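Local coordinates for protein cellobiose 2-epimerase (Caldibacillus thermoamylovorans, PDB 5ZHB) that probably epimerises cellobiose at C2 of its reducing-end sugar, turning the glucose unit there into mannose, at residues A[183-197]-A[205-217]. Numbering follows the deposited sequence.
Sequences MNTHLHVLEAYTNLY and LKGRIANLIDLFY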
loop_
_atom_site.group_PDB
_atom_site.type_symbol
_atom_site.label_atom_id
_atom_site.label_comp_id
_atom_site.label_asym_id
_atom_site.label_seq_id
_atom_site.Cartn_x
_atom_site.Cartn_y
_atom_site.Cartn_z
ATOM N N MET A 183 -10.797 0.632 -8.023
ATOM C CA MET A 183 -9.710 -0.321 -8.124
ATOM C C MET A 183 -8.885 -0.257 -6.849
ATOM O O MET A 183 -8.531 -1.299 -6.277
ATOM C CB MET A 183 -8.885 0.002 -9.386
ATOM C CG MET A 183 -7.606 -0.790 -9.570
ATOM S SD MET A 183 -6.201 -0.111 -8.651
ATOM C CE MET A 183 -5.904 1.386 -9.576
ATOM N N ASN A 184 -8.628 0.962 -6.381
ATOM C CA ASN A 184 -7.719 1.120 -5.242
ATOM C C ASN A 184 -8.222 0.345 -4.028
ATOM O O ASN A 184 -7.448 -0.357 -3.376
ATOM C CB ASN A 184 -7.469 2.587 -4.925
ATOM C CG ASN A 184 -6.362 2.751 -3.908
ATOM O OD1 ASN A 184 -5.207 2.431 -4.196
ATOM N ND2 ASN A 184 -6.726 3.177 -2.705
ATOM N N THR A 185 -9.518 0.504 -3.678
ATOM C CA THR A 185 -10.064 -0.179 -2.504
ATOM C C THR A 185 -9.999 -1.694 -2.678
ATOM O O THR A 185 -9.580 -2.396 -1.774
ATOM C CB THR A 185 -11.498 0.287 -2.230
ATOM O OG1 THR A 185 -11.427 1.666 -1.887
ATOM C CG2 THR A 185 -12.132 -0.465 -1.073
ATOM N N HIS A 186 -10.353 -2.193 -3.879
ATOM C CA HIS A 186 -10.305 -3.614 -4.171
ATOM C C HIS A 186 -8.882 -4.157 -4.046
ATOM O O HIS A 186 -8.675 -5.265 -3.538
ATOM C CB HIS A 186 -10.969 -3.852 -5.539
ATOM C CG HIS A 186 -12.462 -3.720 -5.428
ATOM N ND1 HIS A 186 -13.101 -2.499 -5.464
ATOM C CD2 HIS A 186 -13.434 -4.661 -5.237
ATOM C CE1 HIS A 186 -14.418 -2.697 -5.297
ATOM N NE2 HIS A 186 -14.650 -4.002 -5.159
ATOM N N LEU A 187 -7.886 -3.366 -4.474
ATOM C CA LEU A 187 -6.504 -3.848 -4.425
ATOM C C LEU A 187 -6.097 -4.114 -2.978
ATOM O O LEU A 187 -5.511 -5.167 -2.658
ATOM C CB LEU A 187 -5.577 -2.839 -5.114
ATOM C CG LEU A 187 -4.073 -3.166 -5.116
ATOM C CD1 LEU A 187 -3.818 -4.517 -5.721
ATOM C CD2 LEU A 187 -3.265 -2.117 -5.833
ATOM N N HIS A 188 -6.358 -3.119 -2.105
ATOM C CA HIS A 188 -5.917 -3.203 -0.711
ATOM C C HIS A 188 -6.774 -4.182 0.090
ATOM O O HIS A 188 -6.275 -4.771 1.046
ATOM C CB HIS A 188 -5.668 -1.810 -0.122
ATOM C CG HIS A 188 -4.561 -1.154 -0.866
ATOM N ND1 HIS A 188 -3.247 -1.570 -0.738
ATOM C CD2 HIS A 188 -4.558 -0.249 -1.844
ATOM C CE1 HIS A 188 -2.500 -0.857 -1.575
ATOM N NE2 HIS A 188 -3.263 -0.076 -2.257
ATOM N N VAL A 189 -8.029 -4.417 -0.310
ATOM C CA VAL A 189 -8.760 -5.514 0.293
ATOM C C VAL A 189 -8.057 -6.828 -0.063
ATOM O O VAL A 189 -7.834 -7.664 0.801
ATOM C CB VAL A 189 -10.251 -5.522 -0.080
ATOM C CG1 VAL A 189 -10.953 -6.793 0.403
ATOM C CG2 VAL A 189 -10.936 -4.282 0.475
ATOM N N LEU A 190 -7.717 -7.019 -1.344
ATOM C CA LEU A 190 -7.017 -8.241 -1.756
ATOM C C LEU A 190 -5.688 -8.406 -1.014
ATOM O O LEU A 190 -5.366 -9.479 -0.512
ATOM C CB LEU A 190 -6.846 -8.196 -3.272
ATOM C CG LEU A 190 -6.073 -9.361 -3.897
ATOM C CD1 LEU A 190 -6.738 -10.708 -3.657
ATOM C CD2 LEU A 190 -6.001 -9.095 -5.365
ATOM N N GLU A 191 -4.916 -7.325 -0.911
ATOM C CA GLU A 191 -3.634 -7.338 -0.223
ATOM C C GLU A 191 -3.835 -7.802 1.223
ATOM O O GLU A 191 -3.110 -8.642 1.715
ATOM C CB GLU A 191 -3.081 -5.914 -0.304
ATOM C CG GLU A 191 -1.856 -5.618 0.551
ATOM C CD GLU A 191 -1.536 -4.131 0.511
ATOM O OE1 GLU A 191 -2.437 -3.331 0.838
ATOM O OE2 GLU A 191 -0.433 -3.773 0.101
ATOM N N ALA A 192 -4.797 -7.184 1.916
ATOM C CA ALA A 192 -5.066 -7.494 3.310
ATOM C C ALA A 192 -5.492 -8.955 3.489
ATOM O O ALA A 192 -5.013 -9.678 4.369
ATOM C CB ALA A 192 -6.151 -6.553 3.755
ATOM N N TYR A 193 -6.408 -9.384 2.638
ATOM C CA TYR A 193 -6.965 -10.724 2.744
ATOM C C TYR A 193 -5.917 -11.785 2.437
ATOM O O TYR A 193 -5.971 -12.850 3.038
ATOM C CB TYR A 193 -8.144 -10.909 1.792
ATOM C CG TYR A 193 -9.457 -10.284 2.245
ATOM C CD1 TYR A 193 -9.521 -9.410 3.328
ATOM C CD2 TYR A 193 -10.637 -10.582 1.575
ATOM C CE1 TYR A 193 -10.723 -8.869 3.735
ATOM C CE2 TYR A 193 -11.850 -10.050 1.977
ATOM C CZ TYR A 193 -11.896 -9.206 3.075
ATOM O OH TYR A 193 -13.102 -8.654 3.440
ATOM N N THR A 194 -4.999 -11.510 1.494
ATOM C CA THR A 194 -3.851 -12.389 1.279
ATOM C C THR A 194 -3.106 -12.647 2.588
ATOM O O THR A 194 -2.775 -13.800 2.910
ATOM C CB THR A 194 -2.909 -11.799 0.237
ATOM O OG1 THR A 194 -3.725 -11.703 -0.921
ATOM C CG2 THR A 194 -1.717 -12.687 -0.075
ATOM N N ASN A 195 -2.859 -11.579 3.354
ATOM C CA ASN A 195 -2.087 -11.674 4.589
ATOM C C ASN A 195 -2.883 -12.400 5.675
ATOM O O ASN A 195 -2.297 -13.132 6.505
ATOM C CB ASN A 195 -1.566 -10.296 5.003
ATOM C CG ASN A 195 -0.168 -10.338 5.560
ATOM O OD1 ASN A 195 0.720 -11.003 5.000
ATOM N ND2 ASN A 195 0.062 -9.642 6.671
ATOM N N LEU A 196 -4.205 -12.208 5.659
ATOM C CA LEU A 196 -5.083 -12.844 6.632
ATOM C C LEU A 196 -5.045 -14.357 6.397
ATOM O O LEU A 196 -4.933 -15.138 7.344
ATOM C CB LEU A 196 -6.496 -12.270 6.546
ATOM C CG LEU A 196 -7.534 -12.838 7.528
ATOM C CD1 LEU A 196 -7.112 -12.747 8.991
ATOM C CD2 LEU A 196 -8.868 -12.156 7.349
ATOM N N TYR A 197 -5.082 -14.762 5.121
ATOM C CA TYR A 197 -5.125 -16.179 4.778
ATOM C C TYR A 197 -3.810 -16.860 5.162
ATOM O O TYR A 197 -3.810 -18.035 5.522
ATOM C CB TYR A 197 -5.476 -16.333 3.298
ATOM C CG TYR A 197 -5.759 -17.780 2.937
ATOM C CD1 TYR A 197 -7.016 -18.337 3.141
ATOM C CD2 TYR A 197 -4.731 -18.614 2.507
ATOM C CE1 TYR A 197 -7.258 -19.673 2.864
ATOM C CE2 TYR A 197 -4.968 -19.940 2.187
ATOM C CZ TYR A 197 -6.232 -20.469 2.379
ATOM O OH TYR A 197 -6.435 -21.777 2.085
ATOM N N LEU A 205 -12.753 -17.409 3.307
ATOM C CA LEU A 205 -11.820 -16.325 2.991
ATOM C C LEU A 205 -11.148 -16.618 1.643
ATOM O O LEU A 205 -11.165 -15.779 0.728
ATOM C CB LEU A 205 -10.810 -16.197 4.132
ATOM C CG LEU A 205 -9.600 -15.279 3.896
ATOM C CD1 LEU A 205 -10.034 -13.860 3.520
ATOM C CD2 LEU A 205 -8.684 -15.234 5.070
ATOM N N LYS A 206 -10.641 -17.857 1.503
ATOM C CA LYS A 206 -10.072 -18.308 0.239
ATOM C C LYS A 206 -10.986 -17.941 -0.926
ATOM O O LYS A 206 -10.531 -17.435 -1.958
ATOM C CB LYS A 206 -9.805 -19.819 0.246
ATOM C CG LYS A 206 -8.836 -20.282 -0.829
ATOM C CD LYS A 206 -8.694 -21.798 -0.886
ATOM C CE LYS A 206 -7.826 -22.251 -1.999
ATOM N NZ LYS A 206 -7.491 -23.665 -1.822
ATOM N N GLY A 207 -12.294 -18.178 -0.758
ATOM C CA GLY A 207 -13.233 -17.880 -1.813
ATOM C C GLY A 207 -13.399 -16.385 -2.036
ATOM O O GLY A 207 -13.713 -15.971 -3.151
ATOM N N ARG A 208 -13.250 -15.585 -0.965
ATOM C CA ARG A 208 -13.306 -14.136 -1.108
ATOM C C ARG A 208 -12.084 -13.656 -1.906
ATOM O O ARG A 208 -12.219 -12.773 -2.758
ATOM C CB ARG A 208 -13.481 -13.461 0.265
ATOM C CG ARG A 208 -14.739 -13.938 1.007
ATOM C CD ARG A 208 -15.950 -13.073 0.675
ATOM N NE ARG A 208 -16.423 -13.330 -0.671
ATOM C CZ ARG A 208 -17.182 -12.602 -1.440
ATOM N NH1 ARG A 208 -17.370 -11.306 -1.269
ATOM N NH2 ARG A 208 -17.710 -13.209 -2.479
ATOM N N ILE A 209 -10.926 -14.266 -1.687
ATOM C CA ILE A 209 -9.750 -13.932 -2.494
ATOM C C ILE A 209 -9.982 -14.270 -3.973
ATOM O O ILE A 209 -9.719 -13.458 -4.881
ATOM C CB ILE A 209 -8.511 -14.602 -1.889
ATOM C CG1 ILE A 209 -8.230 -14.017 -0.492
ATOM C CG2 ILE A 209 -7.289 -14.448 -2.807
ATOM C CD1 ILE A 209 -7.295 -14.837 0.369
ATOM N N ALA A 210 -10.560 -15.458 -4.238
ATOM C CA ALA A 210 -10.754 -15.889 -5.618
ATOM C C ALA A 210 -11.704 -14.936 -6.314
ATOM O O ALA A 210 -11.494 -14.573 -7.474
ATOM C CB ALA A 210 -11.245 -17.337 -5.693
ATOM N N ASN A 211 -12.724 -14.482 -5.575
ATOM C CA ASN A 211 -13.640 -13.486 -6.088
ATOM C C ASN A 211 -12.917 -12.186 -6.469
ATOM O O ASN A 211 -13.133 -11.667 -7.566
ATOM C CB ASN A 211 -14.825 -13.312 -5.143
ATOM C CG ASN A 211 -15.832 -12.319 -5.663
ATOM O OD1 ASN A 211 -16.378 -12.480 -6.757
ATOM N ND2 ASN A 211 -16.077 -11.256 -4.909
ATOM N N LEU A 212 -12.085 -11.633 -5.578
ATOM C CA LEU A 212 -11.322 -10.411 -5.888
ATOM C C LEU A 212 -10.437 -10.572 -7.123
ATOM O O LEU A 212 -10.342 -9.667 -7.978
ATOM C CB LEU A 212 -10.524 -10.024 -4.637
ATOM C CG LEU A 212 -11.348 -9.265 -3.578
ATOM C CD1 LEU A 212 -10.826 -9.397 -2.197
ATOM C CD2 LEU A 212 -11.425 -7.786 -3.918
ATOM N N ILE A 213 -9.803 -11.727 -7.238
ATOM C CA ILE A 213 -8.917 -11.966 -8.372
ATOM C C ILE A 213 -9.711 -11.932 -9.666
ATOM O O ILE A 213 -9.324 -11.299 -10.651
ATOM C CB ILE A 213 -8.123 -13.268 -8.189
ATOM C CG1 ILE A 213 -7.128 -13.117 -7.069
ATOM C CG2 ILE A 213 -7.426 -13.659 -9.511
ATOM C CD1 ILE A 213 -6.671 -14.428 -6.466
ATOM N N ASP A 214 -10.891 -12.543 -9.639
ATOM C CA ASP A 214 -11.738 -12.607 -10.823
ATOM C C ASP A 214 -12.290 -11.232 -11.186
ATOM O O ASP A 214 -12.308 -10.860 -12.365
ATOM C CB ASP A 214 -12.766 -13.711 -10.655
ATOM C CG ASP A 214 -13.324 -14.169 -11.989
ATOM O OD1 ASP A 214 -12.523 -14.687 -12.805
ATOM O OD2 ASP A 214 -14.490 -13.858 -12.248
ATOM N N LEU A 215 -12.661 -10.429 -10.163
ATOM C CA LEU A 215 -13.035 -9.049 -10.407
ATOM C C LEU A 215 -11.882 -8.287 -11.070
ATOM O O LEU A 215 -12.098 -7.501 -11.991
ATOM C CB LEU A 215 -13.461 -8.381 -9.100
ATOM C CG LEU A 215 -14.808 -8.787 -8.489
ATOM C CD1 LEU A 215 -14.929 -8.230 -7.090
ATOM C CD2 LEU A 215 -15.928 -8.274 -9.334
ATOM N N PHE A 216 -10.659 -8.469 -10.575
ATOM C CA PHE A 216 -9.521 -7.829 -11.225
ATOM C C PHE A 216 -9.430 -8.273 -12.685
ATOM O O PHE A 216 -9.309 -7.425 -13.575
ATOM C CB PHE A 216 -8.190 -8.078 -10.514
ATOM C CG PHE A 216 -7.903 -6.956 -9.524
ATOM C CD1 PHE A 216 -7.358 -5.753 -9.963
ATOM C CD2 PHE A 216 -8.287 -7.078 -8.199
ATOM C CE1 PHE A 216 -7.141 -4.712 -9.073
ATOM C CE2 PHE A 216 -8.064 -6.037 -7.310
ATOM C CZ PHE A 216 -7.510 -4.856 -7.750
ATOM N N TYR A 217 -9.510 -9.578 -12.897
ATOM C CA TYR A 217 -9.317 -10.141 -14.237
ATOM C C TYR A 217 -10.414 -9.658 -15.198
ATOM O O TYR A 217 -10.098 -9.081 -16.241
ATOM C CB TYR A 217 -9.229 -11.664 -14.211
ATOM C CG TYR A 217 -9.060 -12.186 -15.634
ATOM C CD1 TYR A 217 -7.821 -12.136 -16.275
ATOM C CD2 TYR A 217 -10.150 -12.667 -16.356
ATOM C CE1 TYR A 217 -7.668 -12.561 -17.589
ATOM C CE2 TYR A 217 -10.004 -13.106 -17.663
ATOM C CZ TYR A 217 -8.764 -13.063 -18.273
ATOM O OH TYR A 217 -8.620 -13.501 -19.547
#
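Phe-216 pushes the far edge of its ring against the backbone of helix 183-199, with CZ 3.6 Å from CA of Leu-187. The carbonyl of His-186 also lies at that edge, and the Met-183 side chain crosses that of Phe-216 at about a right angle, with its CG near CE1 of the ring. Leu-190 sits as a knob among Ile-209, Leu-212, Ile-213 and Phe-216. Its CD1 reaches CG2 of Ile-209 at 3.9 Å, while CD2 turns to the phenylalanine ring. Leu-212 answers from the other helix and slides past Leu-190 in the opposite direction. Its CD1 meets CG1 of Val-189 at 3.7 Å, and its CD2 comes to the edge of the His-186 ring. The two helices form an antiparallel hairpin, and their axes come within 9.9 Å of each other at an angle of 150°, consistent with the (alpha/alpha)6 barrel of this epimerase family. CG1 of Val-189 also lies over the centre of the Tyr-193 ring, 3.6 Å above its plane. The hydroxyl of Tyr-193 makes a hydrogen bond to OE2 of Glu-145, on helix 131-145. CD2 of Leu-205 packs 3.6 Å from CG of Leu-196. Tyr-197 has CG anti to its backbone N (chi1 -171°), which carries the ring out alongside Lys-206, with CE1 3.7 Å from the lysine CB. A serine in its place would probably leave the aliphatic chain of Lys-206 without this ring to lie against. CD1 of Ile-209 reaches CB of Tyr-197 at 3.8 Å.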